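Local coordinates for TRAP dicarboxylate transporter-DctP subunit (Desulfovibrio desulfuricans subsp. desulfuricans, PDB 4NHB), which binds sn-glycerol-3-phosphate in a pocket and probably delivers such solutes, as a periplasmic receptor, to a TRAP-type membrane transporter, at residues A102-D113 with A320-R331; S211-L219 with D277-L285. All coordinates share one frame; numbering follows the deposited sequence.

Contact 1: residues A102-D113 with A320-R331; sequences AMAMLETPMLFD and AQAILDSADSYR. With G3P (sn-glycerol-3-phosphate), chain P.
The Arg331 guanidinium has Asp113 OD1 at its edge and in its plane, NH2 donating to that oxygen over 3.2 Å with an N-H...O angle of 153°. Carboxylate and guanidinium planes stand 60° apart, and NH2 meets Asp113 OD1 from above the carboxylate plane; Arg331 NE makes weak bonds to both carboxylate oxygens of Asp113, the shorter to Asp113 OD2 at 3.0 Å. Arg331 NH1 also pairs with Asp328 OD1 in this salt-bridge network, though at a doubtfully short distance. A weak bond runs from Arg331 NH2 to Leu111 O, which also accepts one from water 1.

The Phe112 ring carries Leu111 CG 4.0 Å above one face, over its centre, while Ala327 CB meets CE1 obliquely at 3.9 Å. With CG anti to the backbone N (chi1 -179°), Leu111 presses CD2 onto Ala327 CB at 3.5 Å, a tight carbon contact. Met105, bent at its last torsion, lays SD against Ile323 CD1 and its CE on Leu324 CD2 (3.6 Å), crossing Leu324 at about a right angle. Thr108 OG1 donates to Met105 O, bridging the end of the short 3-10 segment, and Glu107 OE2 accepts from G3P O1 at 2.7 Å.

The C-terminal helix 320-329 thus covers the ligand-bearing loop between strand 89-92 and helix 115-122, with Phe313 of helix 311-316 packing on Met105 and Ile130 of helix 125-131 on Ile323.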
loop_
_atom_site.group_PDB
_atom_site.type_symbol
_atom_site.label_atom_id
_atom_site.label_comp_id
_atom_site.label_asym_id
_atom_site.label_seq_id
_atom_site.Cartn_x
_atom_site.Cartn_y
_atom_site.Cartn_z
ATOM N N ALA A 102 13.019 3.201 6.540
ATOM C CA ALA A 102 12.219 4.404 6.523
ATOM C C ALA A 102 10.964 4.199 5.654
ATOM O O ALA A 102 9.922 4.830 5.909
ATOM C CB ALA A 102 13.018 5.602 6.017
ATOM N N MET A 103 11.054 3.307 4.665
ATOM C CA MET A 103 9.892 3.033 3.784
ATOM C C MET A 103 8.675 2.631 4.589
ATOM O O MET A 103 7.531 2.898 4.181
ATOM C CB MET A 103 10.225 1.965 2.757
ATOM C CG MET A 103 11.366 2.303 1.840
ATOM S SD MET A 103 11.102 3.823 0.934
ATOM C CE MET A 103 10.658 3.269 -0.700
ATOM N N ALA A 104 8.901 1.974 5.730
ATOM C CA ALA A 104 7.791 1.609 6.620
ATOM C C ALA A 104 6.971 2.824 6.994
ATOM O O ALA A 104 5.770 2.731 7.164
ATOM C CB ALA A 104 8.300 0.932 7.882
ATOM N N MET A 105 7.628 3.967 7.129
ATOM C CA MET A 105 6.942 5.177 7.572
ATOM C C MET A 105 5.942 5.772 6.564
ATOM O O MET A 105 5.173 6.647 6.943
ATOM C CB MET A 105 7.962 6.220 8.020
ATOM C CG MET A 105 8.798 5.729 9.207
ATOM S SD MET A 105 9.764 7.021 10.037
ATOM C CE MET A 105 8.531 7.715 11.079
ATOM N N LEU A 106 5.942 5.270 5.326
ATOM C CA LEU A 106 4.890 5.584 4.354
ATOM C C LEU A 106 3.519 5.229 4.940
ATOM O O LEU A 106 2.519 5.859 4.608
ATOM C CB LEU A 106 5.117 4.851 3.024
ATOM C CG LEU A 106 6.319 5.344 2.166
ATOM C CD1 LEU A 106 6.734 4.386 1.021
ATOM C CD2 LEU A 106 6.044 6.688 1.580
ATOM N N GLU A 107 3.488 4.215 5.812
ATOM C CA GLU A 107 2.253 3.754 6.452
ATOM C C GLU A 107 2.252 3.902 7.998
ATOM O O GLU A 107 1.676 3.100 8.699
ATOM C CB GLU A 107 1.965 2.299 6.010
ATOM C CG GLU A 107 1.722 2.181 4.528
ATOM C CD GLU A 107 1.398 0.781 4.022
ATOM O OE1 GLU A 107 1.702 -0.215 4.721
ATOM O OE2 GLU A 107 0.843 0.690 2.886
ATOM N N THR A 108 2.881 4.972 8.495
ATOM C CA THR A 108 2.919 5.308 9.935
ATOM C C THR A 108 1.521 5.320 10.491
ATOM O O THR A 108 0.646 6.060 9.999
ATOM C CB THR A 108 3.550 6.715 10.148
ATOM O OG1 THR A 108 4.883 6.722 9.656
ATOM C CG2 THR A 108 3.547 7.144 11.620
ATOM N N PRO A 109 1.256 4.461 11.492
ATOM C CA PRO A 109 -0.114 4.441 11.990
ATOM C C PRO A 109 -0.505 5.776 12.610
ATOM O O PRO A 109 0.333 6.424 13.211
ATOM C CB PRO A 109 -0.089 3.324 13.034
ATOM C CG PRO A 109 1.019 2.408 12.586
ATOM C CD PRO A 109 2.046 3.320 11.990
ATOM N N MET A 110 -1.745 6.185 12.430
ATOM C CA MET A 110 -2.251 7.396 13.082
ATOM C C MET A 110 -1.546 8.666 12.646
ATOM O O MET A 110 -1.487 9.628 13.409
ATOM C CB MET A 110 -2.065 7.280 14.601
ATOM C CG MET A 110 -2.603 6.020 15.188
ATOM S SD MET A 110 -4.323 5.819 14.739
ATOM C CE MET A 110 -4.968 7.488 14.916
ATOM N N LEU A 111 -0.972 8.689 11.459
ATOM C CA LEU A 111 -0.177 9.869 11.104
ATOM C C LEU A 111 -0.974 10.925 10.325
ATOM O O LEU A 111 -0.781 12.132 10.533
ATOM C CB LEU A 111 1.059 9.466 10.334
ATOM C CG LEU A 111 1.939 10.673 9.969
ATOM C CD1 LEU A 111 2.469 11.417 11.204
ATOM C CD2 LEU A 111 3.075 10.243 9.074
ATOM N N PHE A 112 -1.853 10.474 9.428
ATOM C CA PHE A 112 -2.609 11.376 8.562
ATOM C C PHE A 112 -4.069 11.502 8.938
ATOM O O PHE A 112 -4.728 10.523 9.217
ATOM C CB PHE A 112 -2.497 10.918 7.102
ATOM C CG PHE A 112 -1.079 10.831 6.626
ATOM C CD1 PHE A 112 -0.278 11.982 6.594
ATOM C CD2 PHE A 112 -0.523 9.614 6.272
ATOM C CE1 PHE A 112 1.044 11.930 6.185
ATOM C CE2 PHE A 112 0.808 9.550 5.852
ATOM C CZ PHE A 112 1.590 10.717 5.814
ATOM N N ASP A 113 -4.590 12.715 8.828
ATOM C CA ASP A 113 -5.912 13.047 9.316
ATOM C C ASP A 113 -6.953 12.545 8.287
ATOM O O ASP A 113 -8.073 12.176 8.643
ATOM C CB ASP A 113 -6.047 14.559 9.474
ATOM C CG ASP A 113 -5.244 15.125 10.635
ATOM O OD1 ASP A 113 -4.936 14.388 11.577
ATOM O OD2 ASP A 113 -4.948 16.334 10.610
ATOM N N ALA A 320 13.724 9.450 11.946
ATOM C CA ALA A 320 12.287 9.278 12.184
ATOM C C ALA A 320 11.621 10.580 12.623
ATOM O O ALA A 320 10.567 10.968 12.093
ATOM C CB ALA A 320 12.026 8.170 13.228
ATOM N N GLN A 321 12.220 11.269 13.586
ATOM C CA GLN A 321 11.606 12.509 14.067
ATOM C C GLN A 321 11.391 13.528 12.966
ATOM O O GLN A 321 10.390 14.261 12.975
ATOM C CB GLN A 321 12.421 13.151 15.188
ATOM C CG GLN A 321 11.645 14.254 15.911
ATOM C CD GLN A 321 10.315 13.759 16.457
ATOM O OE1 GLN A 321 10.271 12.842 17.274
ATOM N NE2 GLN A 321 9.225 14.350 15.994
ATOM N N ALA A 322 12.315 13.601 12.017
ATOM C CA ALA A 322 12.222 14.608 10.974
ATOM C C ALA A 322 11.086 14.231 10.038
ATOM O O ALA A 322 10.317 15.075 9.573
ATOM C CB ALA A 322 13.531 14.698 10.197
ATOM N N ILE A 323 10.994 12.934 9.768
ATOM C CA ILE A 323 9.962 12.436 8.902
ATOM C C ILE A 323 8.607 12.754 9.510
ATOM O O ILE A 323 7.737 13.296 8.834
ATOM C CB ILE A 323 10.163 10.913 8.618
ATOM C CG1 ILE A 323 11.420 10.727 7.763
ATOM C CG2 ILE A 323 8.937 10.304 7.872
ATOM C CD1 ILE A 323 11.882 9.318 7.645
ATOM N N LEU A 324 8.426 12.415 10.785
ATOM C CA LEU A 324 7.176 12.670 11.483
ATOM C C LEU A 324 6.856 14.168 11.467
ATOM O O LEU A 324 5.723 14.591 11.190
ATOM C CB LEU A 324 7.294 12.186 12.936
ATOM C CG LEU A 324 7.469 10.681 13.161
ATOM C CD1 LEU A 324 7.730 10.396 14.612
ATOM C CD2 LEU A 324 6.251 9.961 12.712
ATOM N N ASP A 325 7.865 14.968 11.781
ATOM C CA ASP A 325 7.725 16.422 11.777
ATOM C C ASP A 325 7.242 16.948 10.422
ATOM O O ASP A 325 6.418 17.877 10.374
ATOM C CB ASP A 325 9.059 17.102 12.119
ATOM C CG ASP A 325 9.397 17.055 13.600
ATOM O OD1 ASP A 325 8.536 16.731 14.441
ATOM O OD2 ASP A 325 10.558 17.354 13.923
ATOM N N SER A 326 7.778 16.405 9.323
ATOM C CA SER A 326 7.383 16.878 7.993
ATOM C C SER A 326 5.923 16.555 7.730
ATOM O O SER A 326 5.199 17.367 7.142
ATOM C CB SER A 326 8.262 16.314 6.868
ATOM O OG SER A 326 8.198 14.892 6.778
ATOM N N ALA A 327 5.472 15.373 8.159
ATOM C CA ALA A 327 4.087 14.996 7.932
ATOM C C ALA A 327 3.183 15.931 8.687
ATOM O O ALA A 327 2.162 16.387 8.148
ATOM C CB ALA A 327 3.834 13.579 8.381
ATOM N N ASP A 328 3.550 16.196 9.939
ATOM C CA ASP A 328 2.773 17.113 10.764
ATOM C C ASP A 328 2.739 18.522 10.167
ATOM O O ASP A 328 1.760 19.236 10.333
ATOM C CB ASP A 328 3.300 17.187 12.196
ATOM C CG ASP A 328 2.529 18.194 13.043
ATOM O OD1 ASP A 328 1.330 17.947 13.320
ATOM O OD2 ASP A 328 3.110 19.247 13.416
ATOM N N SER A 329 3.789 18.930 9.473
ATOM C CA SER A 329 3.794 20.269 8.893
ATOM C C SER A 329 2.682 20.448 7.860
ATOM O O SER A 329 2.253 21.569 7.596
ATOM C CB SER A 329 5.148 20.612 8.295
ATOM O OG SER A 329 5.366 19.993 7.043
ATOM N N TYR A 330 2.219 19.349 7.264
ATOM C CA TYR A 330 1.216 19.420 6.207
ATOM C C TYR A 330 -0.224 19.291 6.726
ATOM O O TYR A 330 -1.200 19.295 5.940
ATOM C CB TYR A 330 1.475 18.362 5.124
ATOM C CG TYR A 330 2.711 18.598 4.265
ATOM C CD1 TYR A 330 2.699 19.532 3.227
ATOM C CD2 TYR A 330 3.883 17.876 4.488
ATOM C CE1 TYR A 330 3.823 19.746 2.446
ATOM C CE2 TYR A 330 4.993 18.072 3.708
ATOM C CZ TYR A 330 4.963 19.022 2.688
ATOM O OH TYR A 330 6.084 19.223 1.911
ATOM N N ARG A 331 -0.366 19.183 8.039
ATOM C CA ARG A 331 -1.675 18.943 8.636
ATOM C C ARG A 331 -2.513 20.205 8.554
ATOM O O ARG A 331 -1.943 21.287 8.741
ATOM C CB ARG A 331 -1.502 18.493 10.090
ATOM C CG ARG A 331 -2.699 18.730 10.972
ATOM C CD ARG A 331 -2.446 18.214 12.388
ATOM N NE ARG A 331 -2.578 16.766 12.401
ATOM C CZ ARG A 331 -1.574 15.891 12.424
ATOM N NH1 ARG A 331 -0.314 16.292 12.491
ATOM N NH2 ARG A 331 -1.851 14.592 12.390
HETATM O O1 G3P P . 1.874 -1.616 1.823
HETATM C C1 G3P P . 1.797 -2.807 2.550
HETATM C C2 G3P P . 0.446 -3.490 2.297
HETATM O O2 G3P P . 0.310 -3.744 0.925
HETATM C C3 G3P P . 0.385 -4.809 3.083
HETATM O O1P G3P P . -0.945 -5.117 3.349
HETATM O O4P G3P P . -1.708 -5.498 1.069
HETATM O O2P G3P P . -0.794 -7.460 2.408
HETATM O O3P G3P P . -3.037 -6.520 2.959
HETATM P P G3P P . -1.655 -6.221 2.385
HETATM O O HOH W 1 0.992 14.300 10.758
#

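Contact 2: residues S211-L219 with D277-L285; sequences SPLADIVSL and DEKAKATIL
Leu213 is a knob in a hole formed by Asp277, Ala280, Lys281 and Ile284 on the long helix. Each part of the side chain has its own neighbour: CB lies against Ala280 CB at 3.8 Å, CD1 touches both Asp277 CG and Lys281 CE, and CD2 meets Ile284 CD1 at 3.6 Å. Leu213 crosses both Lys281 and Ile284 at about a right angle, and the extended lysine chain contributes its aliphatic carbons to the wall. One turn on, Val217 touches Ala280 CB through CG2 at 3.9 Å; its first torsion (chi1 160°) sets this branch beside the backbone N, facing Ala280. Ile216 CG2 makes a looser contact with Ile284 CD1.

Two waters bridge the helices at the N-terminal end of helix 213-218. Water 2 accepts from Leu213 N at 2.8 Å and donates to Asp277 OD2; water 3 accepts from Ala214 N and donates to Asp277 OD1, also at 2.8 Å. The carboxylate therefore reaches the first turn of helix 213-218 through two waters, where the N-H groups at a helix start would probably stabilise its negative charge. Pro212 is the N-cap, and its O accepts from both Asp215 N and Ile216 N, anchoring the turn that presents Leu213.

The helical segments 213-218 and 277-285 run 40° apart, with axes 9.6 Å from each other at closest approach. Helix 213-218 follows directly from strand 208-212, which pairs antiparallel with strand 146-155; His152 of that strand packs on Leu213 and Tyr154 on Ile216. Further round helix 252-286, Lys281 and Leu285 touch Ile291 of strand 290-292.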
loop_
_atom_site.group_PDB
_atom_site.type_symbol
_atom_site.label_atom_id
_atom_site.label_comp_id
_atom_site.label_asym_id
_atom_site.label_seq_id
_atom_site.Cartn_x
_atom_site.Cartn_y
_atom_site.Cartn_z
ATOM N N SER A 211 -8.060 -4.530 6.278
ATOM C CA SER A 211 -7.669 -4.223 4.901
ATOM C C SER A 211 -8.325 -2.944 4.451
ATOM O O SER A 211 -9.343 -2.523 5.006
ATOM C CB SER A 211 -8.100 -5.330 3.963
ATOM O OG SER A 211 -7.255 -6.468 4.037
ATOM N N PRO A 212 -7.763 -2.321 3.397
ATOM C CA PRO A 212 -8.533 -1.270 2.731
ATOM C C PRO A 212 -9.871 -1.815 2.201
ATOM O O PRO A 212 -9.966 -3.016 1.883
ATOM C CB PRO A 212 -7.635 -0.873 1.539
ATOM C CG PRO A 212 -6.258 -1.286 1.926
ATOM C CD PRO A 212 -6.441 -2.542 2.778
ATOM N N LEU A 213 -10.869 -0.953 2.058
ATOM C CA LEU A 213 -12.153 -1.403 1.547
ATOM C C LEU A 213 -12.040 -1.949 0.152
ATOM O O LEU A 213 -12.766 -2.872 -0.200
ATOM C CB LEU A 213 -13.187 -0.280 1.574
ATOM C CG LEU A 213 -13.727 0.022 2.986
ATOM C CD1 LEU A 213 -14.227 1.450 3.123
ATOM C CD2 LEU A 213 -14.821 -0.959 3.378
ATOM N N ALA A 214 -11.112 -1.429 -0.638
ATOM C CA ALA A 214 -10.942 -1.929 -1.986
ATOM C C ALA A 214 -10.656 -3.439 -1.963
ATOM O O ALA A 214 -11.150 -4.192 -2.790
ATOM C CB ALA A 214 -9.796 -1.173 -2.717
ATOM N N ASP A 215 -9.869 -3.870 -0.991
ATOM C CA ASP A 215 -9.475 -5.273 -0.893
ATOM C C ASP A 215 -10.599 -6.095 -0.275
ATOM O O ASP A 215 -10.909 -7.210 -0.733
ATOM C CB ASP A 215 -8.162 -5.390 -0.094
ATOM C CG ASP A 215 -6.941 -4.938 -0.880
ATOM O OD1 ASP A 215 -7.087 -4.732 -2.111
ATOM O OD2 ASP A 215 -5.831 -4.798 -0.247
ATOM N N ILE A 216 -11.265 -5.530 0.727
ATOM C CA ILE A 216 -12.373 -6.229 1.351
ATOM C C ILE A 216 -13.473 -6.520 0.341
ATOM O O ILE A 216 -14.012 -7.618 0.336
ATOM C CB ILE A 216 -12.948 -5.423 2.516
ATOM C CG1 ILE A 216 -11.967 -5.423 3.672
ATOM C CG2 ILE A 216 -14.300 -5.964 2.921
ATOM C CD1 ILE A 216 -12.233 -4.317 4.680
ATOM N N VAL A 217 -13.796 -5.555 -0.529
ATOM C CA VAL A 217 -14.829 -5.782 -1.526
ATOM C C VAL A 217 -14.331 -6.650 -2.677
ATOM O O VAL A 217 -15.024 -7.547 -3.137
ATOM C CB VAL A 217 -15.377 -4.444 -2.070
ATOM C CG1 VAL A 217 -16.076 -4.641 -3.431
ATOM C CG2 VAL A 217 -16.302 -3.840 -1.028
ATOM N N SER A 218 -13.115 -6.380 -3.127
ATOM C CA SER A 218 -12.535 -7.128 -4.212
ATOM C C SER A 218 -12.485 -8.615 -3.924
ATOM O O SER A 218 -12.800 -9.417 -4.815
ATOM C CB SER A 218 -11.142 -6.604 -4.560
ATOM O OG SER A 218 -10.611 -7.412 -5.562
ATOM N N LEU A 219 -12.108 -8.995 -2.703
ATOM C CA LEU A 219 -12.050 -10.414 -2.356
ATOM C C LEU A 219 -13.360 -10.942 -1.780
ATOM O O LEU A 219 -13.458 -12.105 -1.376
ATOM C CB LEU A 219 -10.899 -10.680 -1.381
ATOM C CG LEU A 219 -9.486 -10.867 -1.988
ATOM C CD1 LEU A 219 -9.035 -9.636 -2.810
ATOM C CD2 LEU A 219 -8.497 -11.154 -0.866
ATOM N N ASP A 277 -14.456 4.200 -1.776
ATOM C CA ASP A 277 -14.716 3.752 -0.405
ATOM C C ASP A 277 -16.167 4.020 -0.013
ATOM O O ASP A 277 -16.734 3.264 0.754
ATOM C CB ASP A 277 -13.764 4.439 0.574
ATOM C CG ASP A 277 -12.441 3.728 0.699
ATOM O OD1 ASP A 277 -12.117 2.839 -0.117
ATOM O OD2 ASP A 277 -11.685 4.050 1.617
ATOM N N GLU A 278 -16.775 5.085 -0.551
ATOM C CA GLU A 278 -18.191 5.381 -0.295
ATOM C C GLU A 278 -19.051 4.271 -0.870
ATOM O O GLU A 278 -19.943 3.749 -0.202
ATOM C CB GLU A 278 -18.633 6.716 -0.921
ATOM C CG GLU A 278 -17.883 7.978 -0.395
ATOM C CD GLU A 278 -18.206 9.262 -1.205
ATOM O OE1 GLU A 278 -18.915 9.175 -2.224
ATOM O OE2 GLU A 278 -17.773 10.364 -0.806
ATOM N N LYS A 279 -18.750 3.894 -2.108
ATOM C CA LYS A 279 -19.523 2.875 -2.792
ATOM C C LYS A 279 -19.310 1.537 -2.114
ATOM O O LYS A 279 -20.264 0.756 -2.003
ATOM C CB LYS A 279 -19.150 2.778 -4.275
ATOM C CG LYS A 279 -19.283 4.064 -5.077
ATOM C CD LYS A 279 -19.236 3.803 -6.568
ATOM C CE LYS A 279 -19.490 5.075 -7.377
ATOM N NZ LYS A 279 -20.753 5.795 -6.986
ATOM N N ALA A 280 -18.071 1.278 -1.669
ATOM C CA ALA A 280 -17.725 0.051 -0.922
ATOM C C ALA A 280 -18.490 -0.057 0.375
ATOM O O ALA A 280 -18.926 -1.130 0.776
ATOM C CB ALA A 280 -16.236 -0.009 -0.618
ATOM N N LYS A 281 -18.640 1.067 1.042
ATOM C CA LYS A 281 -19.335 1.058 2.313
ATOM C C LYS A 281 -20.807 0.740 2.058
ATOM O O LYS A 281 -21.439 -0.056 2.782
ATOM C CB LYS A 281 -19.148 2.430 2.996
ATOM C CG LYS A 281 -17.980 2.499 3.944
ATOM C CD LYS A 281 -17.637 3.959 4.343
ATOM C CE LYS A 281 -16.283 4.044 5.071
ATOM N NZ LYS A 281 -15.723 5.440 5.166
ATOM N N ALA A 282 -21.350 1.361 1.021
ATOM C CA ALA A 282 -22.731 1.136 0.661
ATOM C C ALA A 282 -22.871 -0.356 0.382
ATOM O O ALA A 282 -23.652 -1.038 1.035
ATOM C CB ALA A 282 -23.110 1.966 -0.552
ATOM N N THR A 283 -22.054 -0.851 -0.549
ATOM C CA THR A 283 -22.097 -2.237 -0.993
ATOM C C THR A 283 -22.107 -3.234 0.168
ATOM O O THR A 283 -22.883 -4.183 0.165
ATOM C CB THR A 283 -20.904 -2.557 -1.909
ATOM O OG1 THR A 283 -20.941 -1.715 -3.069
ATOM C CG2 THR A 283 -20.935 -3.992 -2.352
ATOM N N ILE A 284 -21.239 -3.027 1.151
ATOM C CA ILE A 284 -21.225 -3.876 2.332
ATOM C C ILE A 284 -22.601 -3.886 2.991
ATOM O O ILE A 284 -23.142 -4.948 3.288
ATOM C CB ILE A 284 -20.135 -3.431 3.303
ATOM C CG1 ILE A 284 -18.765 -3.670 2.643
ATOM C CG2 ILE A 284 -20.170 -4.224 4.560
ATOM C CD1 ILE A 284 -17.627 -3.261 3.478
ATOM N N LEU A 285 -23.183 -2.705 3.170
ATOM C CA LEU A 285 -24.442 -2.571 3.905
ATOM C C LEU A 285 -25.621 -3.131 3.125
ATOM O O LEU A 285 -26.624 -3.540 3.721
ATOM C CB LEU A 285 -24.719 -1.111 4.249
ATOM C CG LEU A 285 -23.784 -0.459 5.270
ATOM C CD1 LEU A 285 -24.263 0.943 5.560
ATOM C CD2 LEU A 285 -23.701 -1.269 6.536
HETATM O O HOH W 2 -10.631 1.731 2.973
HETATM O O HOH W 3 -9.851 1.224 -0.001
#

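Overall arrangement
Contact 2 is nested in sequence within the loop closed by contact 1, and their centres lie 26 Å apart. Their nearest atoms are about 7 Å apart, without touching. Contact 1 supplies a pocket residue, while contact 2 lies in the second shell. Residues 102-113 hold Glu107, which bonds the glycerol O1 and is itself held by Tyr178, Thr94 and the backbone N of Ile237. The segment 211-219 approaches from the phosphate end: the side chain of Ile216 is about 9 Å from the bound ligand, and Asp215 forms a salt bridge with the ligand-binding Lys37. The two contacts thus join these segments to the C-terminal helix 320-329 and to the long helix 252-286, respectively.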